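Local structure of adenosine monophosphate-protein transferase FICD homolog (Caenorhabditis elegans, 5JJ6) at residues 148-152 against 174-178; 138-142 against 157-162; 220-225 against 277-281; 106-110 against 330-334. The protein is a FICD homolog of the Fic/DOC family, a mainly helical protein whose Fic domain follows an array of N-terminal helices. All coordinates share one frame; numbering follows the deposited sequence.

Contact 1 (148-152 against 174-178)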
loop_
_atom_site.group_PDB
_atom_site.type_symbol
_atom_site.label_atom_id
_atom_site.label_comp_id
_atom_site.label_asym_id
_atom_site.label_seq_id
_atom_site.Cartn_x
_atom_site.Cartn_y
_atom_site.Cartn_z
ATOM N N GLU B 148 -7.638 6.466 -15.770
ATOM C CA GLU B 148 -7.216 5.080 -15.651
ATOM C C GLU B 148 -8.422 4.171 -15.364
ATOM O O GLU B 148 -8.325 2.947 -15.446
ATOM C CB GLU B 148 -6.125 4.975 -14.570
ATOM C CG GLU B 148 -5.964 3.637 -13.866
ATOM C CD GLU B 148 -6.819 3.542 -12.602
ATOM O OE1 GLU B 148 -6.733 4.462 -11.733
ATOM O OE2 GLU B 148 -7.593 2.555 -12.491
ATOM N N GLY B 149 -9.570 4.779 -15.077
ATOM C CA GLY B 149 -10.806 4.035 -14.902
ATOM C C GLY B 149 -11.513 4.132 -13.559
ATOM O O GLY B 149 -12.639 3.634 -13.403
ATOM N N ASN B 150 -10.881 4.829 -12.614
ATOM C CA ASN B 150 -11.438 5.061 -11.275
ATOM C C ASN B 150 -12.796 5.747 -11.352
ATOM O O ASN B 150 -12.953 6.739 -12.071
ATOM C CB ASN B 150 -10.468 5.924 -10.459
ATOM C CG ASN B 150 -10.749 5.902 -8.975
ATOM O OD1 ASN B 150 -11.883 6.080 -8.535
ATOM N ND2 ASN B 150 -9.699 5.704 -8.187
ATOM N N THR B 151 -13.778 5.222 -10.618
ATOM C CA THR B 151 -15.139 5.768 -10.694
ATOM C C THR B 151 -15.476 6.793 -9.607
ATOM O O THR B 151 -16.600 7.267 -9.557
ATOM C CB THR B 151 -16.199 4.660 -10.651
ATOM O OG1 THR B 151 -16.282 4.137 -9.328
ATOM C CG2 THR B 151 -15.842 3.532 -11.600
ATOM N N LEU B 152 -14.526 7.159 -8.754
ATOM C CA LEU B 152 -14.797 8.235 -7.806
ATOM C C LEU B 152 -15.082 9.547 -8.535
ATOM O O LEU B 152 -14.526 9.830 -9.597
ATOM C CB LEU B 152 -13.632 8.404 -6.822
ATOM C CG LEU B 152 -13.656 7.300 -5.737
ATOM C CD1 LEU B 152 -12.414 7.261 -4.843
ATOM C CD2 LEU B 152 -14.930 7.403 -4.896
ATOM N N GLU B 174 -10.113 2.223 -4.874
ATOM C CA GLU B 174 -10.224 3.545 -5.495
ATOM C C GLU B 174 -9.833 4.669 -4.515
ATOM O O GLU B 174 -9.142 5.636 -4.902
ATOM C CB GLU B 174 -11.638 3.780 -6.028
ATOM C CG GLU B 174 -12.111 2.758 -7.040
ATOM C CD GLU B 174 -13.482 3.099 -7.612
ATOM O OE1 GLU B 174 -14.487 3.000 -6.847
ATOM O OE2 GLU B 174 -13.554 3.436 -8.826
ATOM N N HIS B 175 -10.309 4.570 -3.271
ATOM C CA HIS B 175 -9.843 5.473 -2.223
ATOM C C HIS B 175 -8.317 5.497 -2.165
ATOM O O HIS B 175 -7.686 6.562 -2.276
ATOM C CB HIS B 175 -10.400 5.070 -0.855
ATOM C CG HIS B 175 -11.865 5.307 -0.705
ATOM N ND1 HIS B 175 -12.818 4.509 -1.307
ATOM C CD2 HIS B 175 -12.548 6.255 -0.025
ATOM C CE1 HIS B 175 -14.021 4.957 -1.004
ATOM N NE2 HIS B 175 -13.886 6.019 -0.226
ATOM N N ASN B 176 -7.728 4.314 -2.027
ATOM C CA ASN B 176 -6.280 4.221 -1.912
ATOM C C ASN B 176 -5.525 4.795 -3.116
ATOM O O ASN B 176 -4.418 5.331 -2.952
ATOM C CB ASN B 176 -5.866 2.775 -1.701
ATOM C CG ASN B 176 -5.953 2.362 -0.260
ATOM O OD1 ASN B 176 -6.027 3.214 0.637
ATOM N ND2 ASN B 176 -5.937 1.053 -0.017
ATOM N N GLU B 177 -6.112 4.680 -4.309
ATOM C CA GLU B 177 -5.552 5.283 -5.516
ATOM C C GLU B 177 -5.581 6.799 -5.443
ATOM O O GLU B 177 -4.590 7.462 -5.754
ATOM C CB GLU B 177 -6.308 4.797 -6.747
ATOM C CG GLU B 177 -5.871 3.416 -7.215
ATOM C CD GLU B 177 -6.779 2.825 -8.299
ATOM O OE1 GLU B 177 -7.682 3.539 -8.812
ATOM O OE2 GLU B 177 -6.572 1.636 -8.647
ATOM N N VAL B 178 -6.711 7.348 -5.009
ATOM C CA VAL B 178 -6.820 8.790 -4.847
ATOM C C VAL B 178 -5.751 9.297 -3.877
ATOM O O VAL B 178 -4.959 10.202 -4.205
ATOM C CB VAL B 178 -8.235 9.175 -4.359
ATOM C CG1 VAL B 178 -8.290 10.605 -3.881
ATOM C CG2 VAL B 178 -9.235 8.966 -5.479
#
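The Schellman motif at G149, which closes helix 127-148, leads into an Asx turn whose residues N150, T151 and L152 dock on E174, E177 and V178 of helix 172-191. G149 takes a positive phi (120°), readily adopted without a side chain. N150 suits the turn because its amide offers two functions. OD1 receives the backbone N of L152 (2.9 Å) in the carbonyl plane, while ND2 gives weak bonds to E174 O (3.3 Å) and E177 OE1. E174 brings its carboxylate almost parallel to that amide, the planes 13° apart. Its OE2 accepts from T151 N, nearly along the C-O axis, and on its syn side from T151 OG1 (2.9 Å). K170 binds the same hydroxyl. L152 supplies the apolar part: its CD1 lies over one face of the H175 ring and 3.7 Å from V178 CG2. E148, bent at chi2 (-91°), brings OE1 near E177 OE1, a like-charge approach without a bond, probably eased by long, weak ion pairs of E148 with R286 and of E177 with R173. A sulfate ion lies close to E148. The helix end bearing E148-G149 is consistent with the glutamate-glycine end of the inhibitory helix motif of Fic proteins.

Contact 2 (138-142 against 157-162)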
loop_
_atom_site.group_PDB
_atom_site.type_symbol
_atom_site.label_atom_id
_atom_site.label_comp_id
_atom_site.label_asym_id
_atom_site.label_seq_id
_atom_site.Cartn_x
_atom_site.Cartn_y
_atom_site.Cartn_z
ATOM N N PHE B 138 -6.784 18.521 -6.031
ATOM C CA PHE B 138 -7.937 17.650 -6.139
ATOM C C PHE B 138 -8.254 17.463 -7.615
ATOM O O PHE B 138 -8.480 16.348 -8.065
ATOM C CB PHE B 138 -9.147 18.260 -5.414
ATOM C CG PHE B 138 -8.816 18.810 -4.065
ATOM C CD1 PHE B 138 -7.931 18.143 -3.222
ATOM C CD2 PHE B 138 -9.333 20.035 -3.660
ATOM C CE1 PHE B 138 -7.590 18.673 -1.977
ATOM C CE2 PHE B 138 -8.998 20.566 -2.416
ATOM C CZ PHE B 138 -8.124 19.883 -1.575
ATOM N N LEU B 139 -8.210 18.561 -8.366
ATOM C CA LEU B 139 -8.535 18.520 -9.784
ATOM C C LEU B 139 -7.611 17.568 -10.566
ATOM O O LEU B 139 -8.057 16.727 -11.383
ATOM C CB LEU B 139 -8.480 19.932 -10.355
ATOM C CG LEU B 139 -9.426 20.233 -11.512
ATOM C CD1 LEU B 139 -10.829 19.782 -11.184
ATOM C CD2 LEU B 139 -9.401 21.716 -11.849
ATOM N N TYR B 140 -6.318 17.706 -10.304
ATOM C CA TYR B 140 -5.329 16.865 -10.932
ATOM C C TYR B 140 -5.589 15.408 -10.579
ATOM O O TYR B 140 -5.706 14.564 -11.472
ATOM C CB TYR B 140 -3.908 17.268 -10.524
ATOM C CG TYR B 140 -2.846 16.468 -11.257
ATOM C CD1 TYR B 140 -2.463 15.203 -10.805
ATOM C CD2 TYR B 140 -2.268 16.948 -12.429
ATOM C CE1 TYR B 140 -1.522 14.459 -11.481
ATOM C CE2 TYR B 140 -1.314 16.213 -13.108
ATOM C CZ TYR B 140 -0.944 14.964 -12.632
ATOM O OH TYR B 140 0.007 14.205 -13.300
ATOM N N VAL B 141 -5.689 15.110 -9.288
ATOM C CA VAL B 141 -5.833 13.723 -8.863
ATOM C C VAL B 141 -7.077 13.081 -9.476
ATOM O O VAL B 141 -7.026 11.941 -9.986
ATOM C CB VAL B 141 -5.869 13.611 -7.340
ATOM C CG1 VAL B 141 -6.254 12.189 -6.903
ATOM C CG2 VAL B 141 -4.516 14.036 -6.763
ATOM N N TYR B 142 -8.180 13.821 -9.429
ATOM C CA TYR B 142 -9.424 13.364 -10.019
ATOM C C TYR B 142 -9.210 12.940 -11.446
ATOM O O TYR B 142 -9.509 11.799 -11.811
ATOM C CB TYR B 142 -10.503 14.435 -10.005
ATOM C CG TYR B 142 -11.654 14.030 -10.893
ATOM C CD1 TYR B 142 -12.388 12.883 -10.609
ATOM C CD2 TYR B 142 -12.014 14.779 -12.002
ATOM C CE1 TYR B 142 -13.435 12.489 -11.410
ATOM C CE2 TYR B 142 -13.072 14.391 -12.809
ATOM C CZ TYR B 142 -13.779 13.244 -12.506
ATOM O OH TYR B 142 -14.832 12.835 -13.299
ATOM N N THR B 157 -13.730 12.792 -4.641
ATOM C CA THR B 157 -12.282 12.892 -4.563
ATOM C C THR B 157 -11.886 14.027 -3.651
ATOM O O THR B 157 -10.995 13.890 -2.802
ATOM C CB THR B 157 -11.657 13.063 -5.949
ATOM O OG1 THR B 157 -11.931 11.889 -6.715
ATOM C CG2 THR B 157 -10.161 13.219 -5.844
ATOM N N ARG B 158 -12.555 15.154 -3.833
ATOM C CA ARG B 158 -12.310 16.314 -3.006
ATOM C C ARG B 158 -12.608 15.968 -1.555
ATOM O O ARG B 158 -11.797 16.229 -0.679
ATOM C CB ARG B 158 -13.159 17.493 -3.457
ATOM C CG ARG B 158 -12.933 18.739 -2.640
ATOM C CD ARG B 158 -14.049 19.724 -2.879
ATOM N NE ARG B 158 -13.661 20.810 -3.766
ATOM C CZ ARG B 158 -13.170 21.963 -3.330
ATOM N NH1 ARG B 158 -12.998 22.147 -2.027
ATOM N NH2 ARG B 158 -12.836 22.920 -4.188
ATOM N N ALA B 159 -13.759 15.344 -1.312
ATOM C CA ALA B 159 -14.153 14.973 0.046
ATOM C C ALA B 159 -13.107 14.089 0.723
ATOM O O ALA B 159 -12.790 14.283 1.888
ATOM C CB ALA B 159 -15.485 14.276 0.028
ATOM N N ILE B 160 -12.590 13.108 -0.005
ATOM C CA ILE B 160 -11.544 12.238 0.517
ATOM C C ILE B 160 -10.254 13.001 0.826
ATOM O O ILE B 160 -9.638 12.797 1.858
ATOM C CB ILE B 160 -11.219 11.113 -0.480
ATOM C CG1 ILE B 160 -12.400 10.158 -0.620
ATOM C CG2 ILE B 160 -9.972 10.337 -0.062
ATOM C CD1 ILE B 160 -12.173 9.113 -1.696
ATOM N N LEU B 161 -9.802 13.838 -0.096
ATOM C CA LEU B 161 -8.506 14.485 0.102
ATOM C C LEU B 161 -8.517 15.693 1.062
ATOM O O LEU B 161 -7.600 15.875 1.855
ATOM C CB LEU B 161 -7.934 14.910 -1.261
ATOM C CG LEU B 161 -7.522 13.784 -2.221
ATOM C CD1 LEU B 161 -6.917 14.323 -3.517
ATOM C CD2 LEU B 161 -6.557 12.811 -1.560
ATOM N N GLU B 162 -9.581 16.483 1.021
ATOM C CA GLU B 162 -9.646 17.775 1.708
ATOM C C GLU B 162 -10.333 17.689 3.072
ATOM O O GLU B 162 -10.006 18.432 3.997
ATOM C CB GLU B 162 -10.373 18.788 0.810
ATOM C CG GLU B 162 -10.804 20.087 1.480
ATOM C CD GLU B 162 -12.159 20.599 0.961
ATOM O OE1 GLU B 162 -13.170 19.847 1.037
ATOM O OE2 GLU B 162 -12.214 21.753 0.478
#
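Apolar contact dominates where F138 and V141 of helix 127-148 face T157 and L161 of helix 154-162. The axes of the two short segments approach to 9.7 Å at 122°, so the helices run steeply across each other, and F138 covers the largest area of the contact. With CG beside its backbone N (chi1 -45°), the ring runs alongside L161, pointing the other way, CD1 lying 3.8 Å from L161 CB. Its far end reaches E162 CB, 3.5 Å from CZ. V141 and L161 meet tip to tip, L161 CD1 touching CB and both methyls of the valine. T157 turns its methyl CG2 to V141 CG1 (4.2 Å), a double-faced residue well suited to a helix interface. Its hydroxyl, at the edge of the Y142 ring, is bonded to S153 O one turn back. Charged side chains lie at the solvent-facing border. F138 CD2 lies over the centre of one face of the R158 guanidinium, whose NH1 makes a salt bridge to E162 OE2 (2.7 Å), one turn further along the same helix. Helices linked by a short loop and packed through large apolar residues in this way make up an angled helical hairpin of the all-alpha Fic fold.

Contact 3 (220-225 against 277-281)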
loop_
_atom_site.group_PDB
_atom_site.type_symbol
_atom_site.label_atom_id
_atom_site.label_comp_id
_atom_site.label_asym_id
_atom_site.label_seq_id
_atom_site.Cartn_x
_atom_site.Cartn_y
_atom_site.Cartn_z
ATOM N N GLU B 220 3.977 -3.831 -4.804
ATOM C CA GLU B 220 4.503 -3.504 -6.133
ATOM C C GLU B 220 5.062 -2.083 -6.277
ATOM O O GLU B 220 5.730 -1.780 -7.255
ATOM C CB GLU B 220 3.408 -3.716 -7.184
ATOM C CG GLU B 220 2.956 -5.166 -7.317
ATOM C CD GLU B 220 3.948 -6.042 -8.075
ATOM O OE1 GLU B 220 5.014 -5.534 -8.500
ATOM O OE2 GLU B 220 3.663 -7.253 -8.229
ATOM N N ALA B 221 4.782 -1.214 -5.312
ATOM C CA ALA B 221 5.141 0.205 -5.410
ATOM C C ALA B 221 6.640 0.494 -5.378
ATOM O O ALA B 221 7.368 0.001 -4.524
ATOM C CB ALA B 221 4.455 0.981 -4.301
ATOM N N GLY B 222 7.078 1.331 -6.313
ATOM C CA GLY B 222 8.476 1.709 -6.440
ATOM C C GLY B 222 9.329 0.519 -6.832
ATOM O O GLY B 222 10.559 0.527 -6.683
ATOM N N ARG B 223 8.674 -0.495 -7.383
ATOM C CA ARG B 223 9.362 -1.723 -7.698
ATOM C C ARG B 223 9.182 -2.085 -9.158
ATOM O O ARG B 223 8.070 -2.130 -9.695
ATOM C CB ARG B 223 8.861 -2.858 -6.803
ATOM C CG ARG B 223 9.062 -4.250 -7.385
ATOM C CD ARG B 223 8.598 -5.342 -6.423
ATOM N NE ARG B 223 8.797 -6.675 -6.988
ATOM C CZ ARG B 223 9.897 -7.407 -6.818
ATOM N NH1 ARG B 223 10.907 -6.942 -6.088
ATOM N NH2 ARG B 223 9.988 -8.606 -7.379
ATOM N N ILE B 224 10.321 -2.351 -9.776
ATOM C CA ILE B 224 10.428 -2.700 -11.170
ATOM C C ILE B 224 9.967 -4.122 -11.393
ATOM O O ILE B 224 10.257 -5.008 -10.590
ATOM C CB ILE B 224 11.877 -2.501 -11.646
ATOM C CG1 ILE B 224 12.177 -1.001 -11.697
ATOM C CG2 ILE B 224 12.138 -3.201 -12.977
ATOM C CD1 ILE B 224 13.043 -0.591 -12.841
ATOM N N ARG B 225 9.234 -4.333 -12.476
ATOM C CA ARG B 225 8.742 -5.657 -12.816
ATOM C C ARG B 225 9.923 -6.585 -13.098
ATOM O O ARG B 225 10.947 -6.159 -13.656
ATOM C CB ARG B 225 7.802 -5.569 -14.019
ATOM C CG ARG B 225 8.487 -5.134 -15.299
ATOM C CD ARG B 225 7.497 -5.041 -16.433
ATOM N NE ARG B 225 8.077 -4.409 -17.613
ATOM C CZ ARG B 225 8.778 -5.055 -18.542
ATOM N NH1 ARG B 225 9.272 -4.388 -19.571
ATOM N NH2 ARG B 225 8.974 -6.365 -18.450
ATOM N N VAL B 277 8.528 1.689 -22.403
ATOM C CA VAL B 277 9.345 0.778 -21.599
ATOM C C VAL B 277 8.462 0.018 -20.599
ATOM O O VAL B 277 8.621 -1.193 -20.408
ATOM C CB VAL B 277 10.448 1.525 -20.817
ATOM C CG1 VAL B 277 11.229 0.559 -19.947
ATOM C CG2 VAL B 277 11.380 2.230 -21.754
ATOM N N HIS B 278 7.531 0.754 -19.988
ATOM C CA HIS B 278 6.591 0.266 -18.959
ATOM C C HIS B 278 7.279 -0.631 -17.907
ATOM O O HIS B 278 7.070 -1.841 -17.863
ATOM C CB HIS B 278 5.350 -0.411 -19.591
ATOM C CG HIS B 278 5.626 -1.669 -20.353
ATOM N ND1 HIS B 278 5.617 -2.913 -19.760
ATOM C CD2 HIS B 278 5.869 -1.882 -21.670
ATOM C CE1 HIS B 278 5.868 -3.837 -20.674
ATOM N NE2 HIS B 278 6.024 -3.238 -21.841
ATOM N N PRO B 279 8.118 -0.010 -17.059
ATOM C CA PRO B 279 9.013 -0.649 -16.081
ATOM C C PRO B 279 8.314 -1.163 -14.816
ATOM O O PRO B 279 8.931 -1.814 -13.969
ATOM C CB PRO B 279 9.981 0.476 -15.723
ATOM C CG PRO B 279 9.183 1.720 -15.919
ATOM C CD PRO B 279 8.273 1.457 -17.068
ATOM N N PHE B 280 7.033 -0.848 -14.679
ATOM C CA PHE B 280 6.270 -1.280 -13.527
ATOM C C PHE B 280 5.217 -2.292 -13.947
ATOM O O PHE B 280 4.836 -2.336 -15.113
ATOM C CB PHE B 280 5.613 -0.081 -12.845
ATOM C CG PHE B 280 6.551 1.052 -12.584
ATOM C CD1 PHE B 280 7.511 0.952 -11.589
ATOM C CD2 PHE B 280 6.460 2.223 -13.311
ATOM C CE1 PHE B 280 8.375 1.986 -11.333
ATOM C CE2 PHE B 280 7.319 3.273 -13.061
ATOM C CZ PHE B 280 8.282 3.154 -12.067
ATOM N N THR B 281 4.764 -3.117 -13.004
ATOM C CA THR B 281 3.667 -4.047 -13.265
ATOM C C THR B 281 2.360 -3.279 -13.482
ATOM O O THR B 281 1.554 -3.647 -14.325
ATOM C CB THR B 281 3.481 -5.036 -12.123
ATOM O OG1 THR B 281 2.997 -4.333 -10.973
ATOM C CG2 THR B 281 4.803 -5.708 -11.777
#
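R225 has the largest share of this interface, bridging to the loop 277-281 with both its backbone and its side chain. R225 N donates to P279 O at 2.9 Å, with the donor tilted from the carbonyl plane. The side chain starts between backbone N and carbonyl carbon (chi1 66°) and then runs straight out to NE, which brings the guanidinium alongside the other loop. NE donates to H278 O (2.8 Å), close to the guanidinium plane, and NH1 gives a weak bond to V277 O at 3.4 Å. H278 CE1 lies over one face of the guanidinium, the two planes only 22° apart. Arginine suits the place because several N-H groups can take up carbonyls left by the end of helix 263-277. The sequence from H278 through P279 and F280 opens the HPFxDGNGR signature of the Fic motif, so R225 grips the backbone at the very start of that loop. T281 follows, its methyl CG2 lying 3.7 Å from R225 CB and 3.3 Å from E220 OE1, where the bent glutamate lays its carboxylate across the threonine side chain. F280 turns the edge of its ring to R223 O, 3.7 Å from CD1. The same ring stacks on H209 of helix 202-213 and packs on L206.

Contact 4 (106-110 against 330-334)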
loop_
_atom_site.group_PDB
_atom_site.type_symbol
_atom_site.label_atom_id
_atom_site.label_comp_id
_atom_site.label_asym_id
_atom_site.label_seq_id
_atom_site.Cartn_x
_atom_site.Cartn_y
_atom_site.Cartn_z
ATOM N N ASP B 106 2.386 24.151 -36.375
ATOM C CA ASP B 106 2.775 23.616 -35.083
ATOM C C ASP B 106 3.754 24.507 -34.355
ATOM O O ASP B 106 3.638 24.699 -33.142
ATOM C CB ASP B 106 3.377 22.225 -35.242
ATOM C CG ASP B 106 2.324 21.165 -35.453
ATOM O OD1 ASP B 106 1.146 21.436 -35.116
ATOM O OD2 ASP B 106 2.664 20.059 -35.939
ATOM N N ARG B 107 4.733 25.036 -35.079
ATOM C CA ARG B 107 5.731 25.876 -34.433
ATOM C C ARG B 107 5.106 27.133 -33.845
ATOM O O ARG B 107 5.464 27.559 -32.740
ATOM C CB ARG B 107 6.836 26.250 -35.415
ATOM C CG ARG B 107 8.093 25.417 -35.257
ATOM C CD ARG B 107 9.256 26.025 -36.018
ATOM N NE ARG B 107 8.898 26.263 -37.414
ATOM C CZ ARG B 107 8.984 25.346 -38.379
ATOM N NH1 ARG B 107 9.429 24.121 -38.103
ATOM N NH2 ARG B 107 8.631 25.656 -39.624
ATOM N N LYS B 108 4.132 27.706 -34.546
ATOM C CA LYS B 108 3.486 28.880 -33.973
ATOM C C LYS B 108 2.494 28.553 -32.864
ATOM O O LYS B 108 2.345 29.338 -31.931
ATOM C CB LYS B 108 2.803 29.712 -35.059
ATOM C CG LYS B 108 1.465 29.214 -35.532
ATOM C CD LYS B 108 0.783 30.279 -36.383
ATOM C CE LYS B 108 0.482 31.539 -35.567
ATOM N NZ LYS B 108 -0.412 32.501 -36.293
ATOM N N MET B 109 1.844 27.395 -32.930
ATOM C CA MET B 109 1.088 26.914 -31.769
ATOM C C MET B 109 1.957 26.874 -30.528
ATOM O O MET B 109 1.625 27.488 -29.512
ATOM C CB MET B 109 0.526 25.520 -32.019
ATOM C CG MET B 109 -0.036 24.868 -30.773
ATOM S SD MET B 109 -0.240 23.082 -30.977
ATOM C CE MET B 109 1.455 22.527 -31.099
ATOM N N LEU B 110 3.073 26.159 -30.616
ATOM C CA LEU B 110 4.017 26.120 -29.507
ATOM C C LEU B 110 4.464 27.501 -29.035
ATOM O O LEU B 110 4.595 27.736 -27.831
ATOM C CB LEU B 110 5.243 25.304 -29.881
ATOM C CG LEU B 110 4.997 23.812 -30.041
ATOM C CD1 LEU B 110 6.326 23.090 -30.087
ATOM C CD2 LEU B 110 4.132 23.272 -28.907
ATOM N N VAL B 330 1.792 15.712 -29.009
ATOM C CA VAL B 330 2.370 17.007 -28.663
ATOM C C VAL B 330 1.327 18.113 -28.745
ATOM O O VAL B 330 1.252 18.972 -27.871
ATOM C CB VAL B 330 3.562 17.369 -29.573
ATOM C CG1 VAL B 330 3.899 18.847 -29.454
ATOM C CG2 VAL B 330 4.765 16.521 -29.216
ATOM N N ARG B 331 0.522 18.074 -29.796
ATOM C CA ARG B 331 -0.533 19.049 -29.990
ATOM C C ARG B 331 -1.546 18.955 -28.870
ATOM O O ARG B 331 -2.080 19.970 -28.415
ATOM C CB ARG B 331 -1.216 18.850 -31.350
ATOM C CG ARG B 331 -0.328 19.203 -32.556
ATOM C CD ARG B 331 -1.108 19.171 -33.857
ATOM N NE ARG B 331 -0.882 17.966 -34.636
ATOM C CZ ARG B 331 -0.174 17.936 -35.755
ATOM N NH1 ARG B 331 0.353 19.049 -36.224
ATOM N NH2 ARG B 331 0.000 16.804 -36.421
ATOM N N TYR B 332 -1.788 17.731 -28.415
ATOM C CA TYR B 332 -2.734 17.466 -27.324
ATOM C C TYR B 332 -2.270 18.072 -26.005
ATOM O O TYR B 332 -2.997 18.883 -25.388
ATOM C CB TYR B 332 -2.950 15.955 -27.185
ATOM C CG TYR B 332 -3.832 15.530 -26.035
ATOM C CD1 TYR B 332 -5.209 15.640 -26.107
ATOM C CD2 TYR B 332 -3.282 14.977 -24.888
ATOM C CE1 TYR B 332 -6.014 15.247 -25.059
ATOM C CE2 TYR B 332 -4.072 14.578 -23.841
ATOM C CZ TYR B 332 -5.440 14.717 -23.923
ATOM O OH TYR B 332 -6.234 14.311 -22.862
ATOM N N VAL B 333 -1.067 17.707 -25.567
ATOM C CA VAL B 333 -0.585 18.240 -24.297
ATOM C C VAL B 333 -0.415 19.768 -24.395
ATOM O O VAL B 333 -0.637 20.475 -23.400
ATOM C CB VAL B 333 0.721 17.550 -23.790
ATOM C CG1 VAL B 333 0.981 16.254 -24.517
ATOM C CG2 VAL B 333 1.895 18.462 -23.845
ATOM N N ALA B 334 -0.054 20.283 -25.574
ATOM C CA ALA B 334 0.010 21.730 -25.762
ATOM C C ALA B 334 -1.362 22.364 -25.547
ATOM O O ALA B 334 -1.503 23.341 -24.811
ATOM C CB ALA B 334 0.524 22.067 -27.131
#
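D106 and R331 form a salt bridge at one border of the packing between helices 89-120 and 327-346. Both carboxylate oxygens of D106 crowd round the single nitrogen NH1 of R331, and the bond to OD1 (2.7 Å) is weak and bent to 142°. Carboxylate and guanidinium planes are turned 46° apart, so this is no side-by-side, two-pronged pairing. R331 gets there through a bend at chi3, which brings NH1 to the carboxylate of D106. Next to the bridge, M109 lies with CG anti to the backbone N. Its extended chain to SD puts the sulfur 4.1 Å from A334 CB, and the turn at chi3 of this flexible thioether brings CE to 4.0 Å from R331 CG. The aliphatic stem of the arginine therefore serves the apolar side while its head serves the charged one. L110 completes the seam with CD2, 4.2 Å from A334 CB and 4.5 Å from V330 CG1. Alanine suits this position: its short side chain receives both methionine and leucine where the backbones come nearest, at L110 and A334. The axes of these short segments are 10.9 Å apart and nearly parallel, at 24°. Farther out, L110 and V330 also pack on helix 263-277, through I264 and through E265 and A268 respectively, while R331 touches V72 and Q76 of helix 71-84; helix 327-346 thus packs on helices 71-84, 89-120 and 263-277.

Overall arrangement
Following the chain from its N terminus, helix 89-120 opens contact 4, which closes only at helix 327-346 and so spans the other three. Within this long loop, helix 127-148 enters contact 2, and its end starts contact 1 before helix 154-162 closes contact 2; helix 172-191 then closes contact 1. These two therefore cross along the chain, and they touch in space, with H175 against I160 and V178 against L161. Contact 3 opens only afterwards, joining the loops after helices 202-213 and 263-277; its centre is about 19 Å from that of contact 1. Contact 4 lies across the chain's centre from contacts 1 and 3, tying helix 89-120 to the last helix, 327-346.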